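HTH-type transcriptional regulator mcbR (Escherichia coli UMEA 3718-1, PDB 4P9F) regulates transcription as a GntR-family DNA-binding repressor, shutting down mcbA through its promoter and so preventing colanic acid overproduction and supporting biofilm formation. Local coordinates at the interface of chains A and B. Numbering follows the deposited sequence. Chains: chain A/B, HTH-type transcriptional regulator mcbR.

Contact 1: the interface of chains A and B. Residues chain A 55-56, 148, 151-152, 155; chain B 144, 147-148, 151.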
# COMPACT_ATOMS: atom_id res chain seq x y z
N VAL A 55 -1.96 -4.85 -9.09
CA VAL A 55 -1.53 -4.66 -7.70
C VAL A 55 -1.26 -6.00 -7.01
O VAL A 55 -1.15 -6.07 -5.78
CB VAL A 55 -2.56 -3.82 -6.88
CG1 VAL A 55 -2.69 -2.43 -7.48
CG2 VAL A 55 -3.92 -4.53 -6.78
N ASN A 56 -1.17 -7.07 -7.81
CA ASN A 56 -0.85 -8.42 -7.31
C ASN A 56 -1.89 -9.02 -6.38
O ASN A 56 -1.58 -9.88 -5.55
CB ASN A 56 0.52 -8.38 -6.61
CG ASN A 56 1.62 -7.99 -7.56
OD1 ASN A 56 1.70 -8.51 -8.66
ND2 ASN A 56 2.44 -7.03 -7.17
N MSE A 148 -4.44 2.08 1.31
CA MSE A 148 -3.38 1.09 1.46
C MSE A 148 -3.80 -0.02 2.44
O MSE A 148 -3.52 -1.20 2.23
CB MSE A 148 -2.08 1.74 1.94
CG MSE A 148 -0.94 0.73 2.04
SE MSE A 148 0.82 1.54 2.04
CE MSE A 148 0.68 2.44 0.33
N GLN A 151 -6.07 -2.21 0.63
CA GLN A 151 -5.27 -3.01 -0.29
C GLN A 151 -4.70 -4.25 0.42
O GLN A 151 -4.73 -5.37 -0.10
CB GLN A 151 -4.15 -2.14 -0.86
CG GLN A 151 -3.72 -2.45 -2.25
CD GLN A 151 -2.52 -1.63 -2.67
OE1 GLN A 151 -1.53 -2.17 -3.14
NE2 GLN A 151 -2.60 -0.32 -2.48
N LEU A 152 -4.19 -4.05 1.63
CA LEU A 152 -3.60 -5.15 2.39
C LEU A 152 -4.67 -6.16 2.84
O LEU A 152 -4.42 -7.36 2.88
CB LEU A 152 -2.81 -4.60 3.57
CG LEU A 152 -1.53 -3.85 3.14
CD1 LEU A 152 -0.94 -3.01 4.28
CD2 LEU A 152 -0.47 -4.85 2.63
N ARG A 155 -5.20 -8.39 -0.05
CA ARG A 155 -4.08 -9.34 -0.18
C ARG A 155 -4.22 -10.50 0.84
O ARG A 155 -3.99 -11.65 0.50
CB ARG A 155 -2.74 -8.61 0.03
CG ARG A 155 -2.39 -7.62 -1.06
CD ARG A 155 -2.13 -8.29 -2.39
NE ARG A 155 -0.83 -8.97 -2.51
CZ ARG A 155 0.30 -8.32 -2.80
NH1 ARG A 155 0.29 -7.00 -2.93
NH2 ARG A 155 1.44 -8.98 -2.94
N ILE B 144 6.27 -7.60 -0.27
CA ILE B 144 5.02 -6.85 -0.22
C ILE B 144 5.24 -5.46 0.39
O ILE B 144 4.65 -4.48 -0.07
CB ILE B 144 3.93 -7.61 0.58
CG1 ILE B 144 3.67 -8.98 -0.08
CG2 ILE B 144 2.63 -6.77 0.61
CD1 ILE B 144 2.65 -9.85 0.64
N GLU B 147 6.70 -3.46 -2.34
CA GLU B 147 5.64 -3.06 -3.26
C GLU B 147 4.98 -1.78 -2.73
O GLU B 147 4.77 -0.82 -3.47
CB GLU B 147 4.55 -4.13 -3.39
CG GLU B 147 4.88 -5.39 -4.18
CD GLU B 147 3.69 -6.34 -4.20
OE1 GLU B 147 2.54 -5.87 -4.42
OE2 GLU B 147 3.89 -7.54 -3.96
N MSE B 148 4.64 -1.79 -1.45
CA MSE B 148 3.95 -0.65 -0.86
C MSE B 148 4.81 0.62 -0.96
O MSE B 148 4.31 1.69 -1.28
CB MSE B 148 3.57 -0.92 0.60
CG MSE B 148 2.59 -2.10 0.83
SE MSE B 148 0.92 -1.91 -0.21
CE MSE B 148 1.30 -3.21 -1.61
N GLN B 151 4.86 1.93 -4.48
CA GLN B 151 3.57 2.59 -4.80
C GLN B 151 3.57 4.04 -4.37
O GLN B 151 3.12 4.93 -5.09
CB GLN B 151 2.41 1.88 -4.11
CG GLN B 151 1.92 0.67 -4.83
CD GLN B 151 0.60 0.16 -4.27
OE1 GLN B 151 -0.18 0.90 -3.68
NE2 GLN B 151 0.36 -1.11 -4.47
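A:Gln151 and B:Gln151 meet tip to tip where helix 143-156 of one subunit packs against the same helix of the other, in an interface that is probably that of the GntR dimer. Their amides are nearly coplanar, 8° apart, and each uses its N-H on a carbonyl lone pair of the other. B:Gln151 NE2 lies 2.5 Å from A:Gln151 OE1, a short distance that may partly reflect model precision, and A:Gln151 NE2 lies 3.0 Å from B:Gln151 OE1. Glutamine suits a place where a residue faces its own copy, since one amide is both donor and acceptor; the first torsions differ to pair them (chi1 -148° in chain A, -83° in chain B). Beside them A:Met148 and B:Met148, modelled as selenomethionine in place of methionine, slide past each other in opposite directions, A:Met148 CG 3.9 Å from B:Met148 SE.

The other tight spot is ionic. A:Arg155 turns its guanidinium end-on to the extended B:Glu147. NH1 forms a salt bridge to OE1 of B:Glu147 at 2.9 Å, and NH2 bonds OE2; both come from the syn side but tilted out of the carboxylate plane, NH1 more than NH2. A:Asn56, just beyond helix 42-54 of the DNA-binding domain, brings ND2 from above that plane, on the face opposite to NH1, 3.0 Å from B:Glu147 OE1. Its positive phi is a backbone shape asparagine tolerates well. The carboxylate thus ties both domains of chain A to chain B.

Packing is looser at the margins. A:Val55 gives up little surface, and A:Leu152 CD2 barely reaches B:Ile144 CG2, at 4.2 Å.

Contact 2: the interface of chains A and B. Residues chain A 142-145, 148; chain B 78-79, 82, 152, 155.
Two backbone N-H groups of chain A, those of A:Ile144 and A:Leu145, converge on one carboxylate oxygen of B:Glu78. These hydrogen bonds cap the start of helix 143-156 with a side chain from helix 73-95 of the partner. The glutamate stands extended, CG anti to the backbone N (chi1 176°), which carries its carboxylate out to the helix end. OE2 lies 2.8 Å from A:Ile144 N, a noticeably bent bond that enters on the syn side. A:Leu145 N, at 3.1 Å from the same OE2, arrives nearly along the C-O axis and makes the straighter bond. An acidic group suits this place, because the amide-rich helix start would be expected to favour negative charge. A:Pro143 fits the first turn, where its missing N-H costs no helix bond, and its ring CD approaches OE1 of the carboxylate. An alanine in place of B:Glu78 would probably leave the N-H groups of A:Ile144 and A:Leu145 without this acceptor and open a gap beside A:Met142.

Van der Waals packing surrounds the cap. The bent side chain of A:Met142, also selenomethionine, runs antiparallel to B:Glu78, its selenium SE 3.7 Å from B:Glu78 CG. A:Ile144, which buries more surface than any other residue here, divides its branches: CG2 faces B:Ile82 and B:Leu152, while CD1 touches B:Ile79 CG1 at 3.7 Å. B:Ile82 CD1 also presses on the backbone of A:Leu145, 3.8 Å from its CA. Farther along the helix, A:Met148 turns its terminal methyl CE toward the branch point of B:Leu152, the two side chains crossing at about a right angle.

A last contact sets hydrocarbon against a charged plane: A:Ile144 CD1 lies over one face of the B:Arg155 guanidinium, toward its rim and 3.6 Å from NH2.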
# COMPACT_ATOMS: atom_id res chain seq x y z
N MSE A 142 -6.63 10.63 6.12
CA MSE A 142 -5.54 10.16 5.28
C MSE A 142 -6.03 9.11 4.30
O MSE A 142 -5.89 7.92 4.58
CB MSE A 142 -4.44 9.54 6.15
CG MSE A 142 -4.09 10.36 7.35
SE MSE A 142 -2.66 11.56 6.89
CE MSE A 142 -1.22 10.29 7.24
N PRO A 143 -6.60 9.55 3.16
CA PRO A 143 -7.20 8.66 2.15
C PRO A 143 -6.23 7.63 1.58
O PRO A 143 -6.64 6.51 1.29
CB PRO A 143 -7.64 9.63 1.04
CG PRO A 143 -7.67 10.95 1.67
CD PRO A 143 -6.66 10.96 2.76
N ILE A 144 -4.97 8.02 1.40
CA ILE A 144 -3.96 7.11 0.87
C ILE A 144 -3.61 6.03 1.90
O ILE A 144 -3.42 4.85 1.56
CB ILE A 144 -2.69 7.87 0.43
CG1 ILE A 144 -3.06 8.90 -0.64
CG2 ILE A 144 -1.66 6.91 -0.12
CD1 ILE A 144 -1.86 9.70 -1.16
N LEU A 145 -3.54 6.43 3.16
CA LEU A 145 -3.31 5.47 4.24
C LEU A 145 -4.45 4.47 4.28
O LEU A 145 -4.22 3.28 4.29
CB LEU A 145 -3.17 6.18 5.60
CG LEU A 145 -3.07 5.33 6.88
CD1 LEU A 145 -1.87 4.39 6.83
CD2 LEU A 145 -2.97 6.22 8.13
N MSE A 148 -4.44 2.08 1.31
CA MSE A 148 -3.38 1.09 1.46
C MSE A 148 -3.80 -0.02 2.44
O MSE A 148 -3.52 -1.20 2.23
CB MSE A 148 -2.08 1.74 1.94
CG MSE A 148 -0.94 0.73 2.04
SE MSE A 148 0.82 1.54 2.04
CE MSE A 148 0.68 2.44 0.33
N GLU B 78 1.15 13.65 3.58
CA GLU B 78 0.56 12.35 3.89
C GLU B 78 1.44 11.20 3.37
O GLU B 78 1.69 10.24 4.08
CB GLU B 78 -0.84 12.23 3.28
CG GLU B 78 -1.43 10.83 3.50
CD GLU B 78 -2.81 10.65 2.91
OE1 GLU B 78 -3.34 11.58 2.26
OE2 GLU B 78 -3.37 9.56 3.10
N ILE B 79 1.88 11.30 2.12
CA ILE B 79 2.73 10.27 1.51
C ILE B 79 4.04 10.07 2.27
O ILE B 79 4.47 8.93 2.49
CB ILE B 79 3.03 10.62 0.05
CG1 ILE B 79 1.75 10.48 -0.78
CG2 ILE B 79 4.12 9.69 -0.51
CD1 ILE B 79 1.87 11.02 -2.18
N ILE B 82 3.46 8.26 5.68
CA ILE B 82 3.30 6.82 5.53
C ILE B 82 4.63 6.13 5.19
O ILE B 82 4.99 5.12 5.79
CB ILE B 82 2.26 6.48 4.43
CG1 ILE B 82 0.92 7.16 4.72
CG2 ILE B 82 2.10 4.96 4.30
CD1 ILE B 82 -0.02 7.16 3.51
N LEU B 152 4.10 4.27 -3.18
CA LEU B 152 4.15 5.61 -2.61
C LEU B 152 5.13 6.48 -3.37
O LEU B 152 4.92 7.68 -3.50
CB LEU B 152 4.54 5.53 -1.14
CG LEU B 152 3.43 4.91 -0.27
CD1 LEU B 152 3.98 4.55 1.06
CD2 LEU B 152 2.29 5.90 -0.08
N ARG B 155 3.37 7.79 -6.33
CA ARG B 155 2.45 8.88 -5.98
C ARG B 155 3.17 10.21 -5.73
O ARG B 155 2.67 11.27 -6.12
CB ARG B 155 1.61 8.53 -4.74
CG ARG B 155 0.58 7.43 -4.95
CD ARG B 155 -0.43 7.84 -6.01
NE ARG B 155 -1.26 8.97 -5.62
CZ ARG B 155 -2.33 8.90 -4.83
NH1 ARG B 155 -2.71 7.74 -4.32
NH2 ARG B 155 -3.02 10.00 -4.55

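The C-alpha centres of contact 1 and contact 2 are about 12 Å apart, and A:Met148 belongs to both. In contact 1 the later part of helix 143-156 of chain A meets the earlier part of its chain B counterpart, the 151 residues facing each other. In contact 2 the start of the chain A helix meets helix 73-95 and the later 143-156 helix of chain B, so positions 144, 152 and 155 recur with the chains exchanged. The two patches and their twins probably form one surface. Contact 1 also includes the DNA-binding domain, so subunit pairing could influence how the helix-turn-helix motifs are placed.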